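Local coordinates for putative alpha/beta hydrolase fold protein (Candidatus Nitrososphaera gargensis, PDB 5A62) that probably acts as a hydrolase of the alpha/beta hydrolase fold, consistent with a carboxylesterase, at residues A[90-95]-A[115-120]. Residues are numbered along the deposited sequence; the frame is centred on the assembly and turned at random. Where two conformers were deposited one is given.
Sequences IGKCTI and KVDAII
Lys92 sets CG anti to its carbonyl carbon (chi1 -83°) and bends at chi3 (107°), so that its chain curls across the carboxylate of Asp117, whose CG is likewise anti to its carbonyl carbon. The two side chains cross at about a right angle. Lys92 NZ closes a hydrogen-bonded salt bridge to Asp117 OD1 at 2.6 Å, coming from above the carboxylate plane, while the other oxygen, OD2, is hydrogen-bonded to Tyr24 OH; both carboxylate oxygens thus have partners. Tyr24 OH is also hydrogen-bonded to Thr94 OG1, which lies 3.7 Å from Ala118 CB. Strand segments 93-95 and 118-120 run parallel, their axes 23° apart. Cys93 N reaches Lys115 O only weakly, but Asp117 N meets Cys93 O at 2.8 Å, in the carbonyl plane. The chain turns at Asp117, leaving the buried Ala118 N without a partner, and regular pairing resumes beyond it: Ile95 N to Ala118 O at 3.1 Å, then Ile120 N to Ile95 O at 2.8 Å, nearly along the C=O axis. On the face of Cys93, Val116, Ile95 and Ile119, Ile95 CD1 meets Val116 CG2 at 4.2 Å, and Ile95 CB lies 4.3 Å from Ile119 CG2; this face packs against helix 100-111 through Ile95, Val116 and Ile119. Thr94 and Ala118 turn to the other face, against Val269 of helix 256-272. Strands 93-98 and 116-122, joined through helix 100-111, form a beta-alpha-beta crossover in the central sheet of the alpha/beta hydrolase fold; the GxSxG sequence Gly97-Gly101 begins at the end of strand 93-98, consistent with a nucleophile elbow.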
loop_
_atom_site.group_PDB
_atom_site.type_symbol
_atom_site.label_atom_id
_atom_site.label_comp_id
_atom_site.label_asym_id
_atom_site.label_seq_id
_atom_site.Cartn_x
_atom_site.Cartn_y
_atom_site.Cartn_z
ATOM N N ILE A 90 16.285 -18.786 16.623
ATOM C CA ILE A 90 15.554 -19.907 15.978
ATOM C C ILE A 90 16.230 -20.221 14.621
ATOM O O ILE A 90 16.122 -19.426 13.681
ATOM C CB ILE A 90 14.088 -19.442 15.719
ATOM C CG1 ILE A 90 13.423 -18.967 16.988
ATOM C CG2 ILE A 90 13.204 -20.521 15.085
ATOM C CD1 ILE A 90 13.496 -19.954 18.088
ATOM N N GLY A 91 16.853 -21.394 14.508
ATOM C CA GLY A 91 17.444 -21.860 13.222
ATOM C C GLY A 91 16.498 -22.529 12.217
ATOM O O GLY A 91 16.605 -22.270 11.007
ATOM N N LYS A 92 15.633 -23.438 12.704
ATOM C CA LYS A 92 14.677 -24.187 11.823
ATOM C C LYS A 92 13.372 -24.368 12.566
ATOM O O LYS A 92 13.355 -24.842 13.689
ATOM C CB LYS A 92 15.178 -25.577 11.388
ATOM C CG LYS A 92 16.116 -25.528 10.180
ATOM C CD LYS A 92 16.101 -26.764 9.282
ATOM C CE LYS A 92 15.379 -26.477 7.961
ATOM N NZ LYS A 92 14.981 -27.706 7.203
ATOM N N CYS A 93 12.266 -24.031 11.914
ATOM C CA CYS A 93 10.988 -23.955 12.611
ATOM C C CYS A 93 9.881 -24.326 11.641
ATOM O O CYS A 93 10.128 -24.477 10.420
ATOM C CB CYS A 93 10.730 -22.564 13.157
ATOM S SG CYS A 93 10.523 -21.265 11.895
ATOM N N THR A 94 8.677 -24.431 12.145
ATOM C CA THR A 94 7.492 -24.527 11.342
ATOM C C THR A 94 6.658 -23.284 11.661
ATOM O O THR A 94 6.480 -22.944 12.822
ATOM C CB THR A 94 6.734 -25.783 11.615
ATOM O OG1 THR A 94 7.524 -26.856 11.039
ATOM C CG2 THR A 94 5.359 -25.790 10.977
ATOM N N ILE A 95 6.057 -22.665 10.651
ATOM C CA ILE A 95 5.237 -21.452 10.835
ATOM C C ILE A 95 3.783 -21.789 10.511
ATOM O O ILE A 95 3.509 -22.357 9.478
ATOM C CB ILE A 95 5.729 -20.353 9.921
ATOM C CG1 ILE A 95 7.196 -20.037 10.167
ATOM C CG2 ILE A 95 4.919 -19.101 10.134
ATOM C CD1 ILE A 95 7.865 -19.124 9.121
ATOM N N LYS A 115 15.722 -21.967 6.783
ATOM C CA LYS A 115 15.270 -21.585 8.101
ATOM C C LYS A 115 13.915 -22.215 8.423
ATOM O O LYS A 115 13.432 -22.078 9.543
ATOM C CB LYS A 115 15.121 -20.071 8.151
ATOM C CG LYS A 115 16.313 -19.280 7.680
ATOM C CD LYS A 115 17.364 -19.128 8.736
ATOM C CE LYS A 115 18.347 -18.060 8.275
ATOM N NZ LYS A 115 19.724 -18.466 8.634
ATOM N N VAL A 116 13.294 -22.900 7.473
ATOM C CA VAL A 116 11.911 -23.357 7.662
ATOM C C VAL A 116 11.770 -24.793 7.210
ATOM O O VAL A 116 12.132 -25.115 6.060
ATOM C CB VAL A 116 10.899 -22.466 6.892
ATOM C CG1 VAL A 116 11.004 -22.660 5.372
ATOM C CG2 VAL A 116 9.491 -22.607 7.463
ATOM N N ASP A 117 11.250 -25.614 8.073
ATOM C CA ASP A 117 10.891 -26.968 7.678
ATOM C C ASP A 117 9.572 -27.027 6.919
ATOM O O ASP A 117 9.393 -27.834 5.981
ATOM C CB ASP A 117 10.818 -27.889 8.846
ATOM C CG ASP A 117 12.172 -28.158 9.513
ATOM O OD1 ASP A 117 13.115 -28.527 8.799
ATOM O OD2 ASP A 117 12.262 -28.043 10.738
ATOM N N ALA A 118 8.606 -26.219 7.360
ATOM C CA ALA A 118 7.246 -26.320 6.887
ATOM C C ALA A 118 6.518 -25.054 7.233
ATOM O O ALA A 118 6.836 -24.365 8.197
ATOM C CB ALA A 118 6.523 -27.470 7.508
ATOM N N ILE A 119 5.529 -24.792 6.409
ATOM C CA ILE A 119 4.529 -23.778 6.712
ATOM C C ILE A 119 3.147 -24.408 6.624
ATOM O O ILE A 119 2.887 -25.290 5.827
ATOM C CB ILE A 119 4.600 -22.562 5.844
ATOM C CG1 ILE A 119 4.229 -22.785 4.403
ATOM C CG2 ILE A 119 5.952 -21.925 5.972
ATOM C CD1 ILE A 119 4.215 -21.501 3.576
ATOM N N ILE A 120 2.251 -23.875 7.480
ATOM C CA ILE A 120 0.856 -24.301 7.583
ATOM C C ILE A 120 0.045 -23.055 7.461
ATOM O O ILE A 120 0.020 -22.257 8.410
ATOM C CB ILE A 120 0.545 -25.077 8.850
ATOM C CG1 ILE A 120 1.471 -26.281 8.936
ATOM C CG2 ILE A 120 -0.944 -25.510 8.803
ATOM C CD1 ILE A 120 1.375 -27.033 10.248
#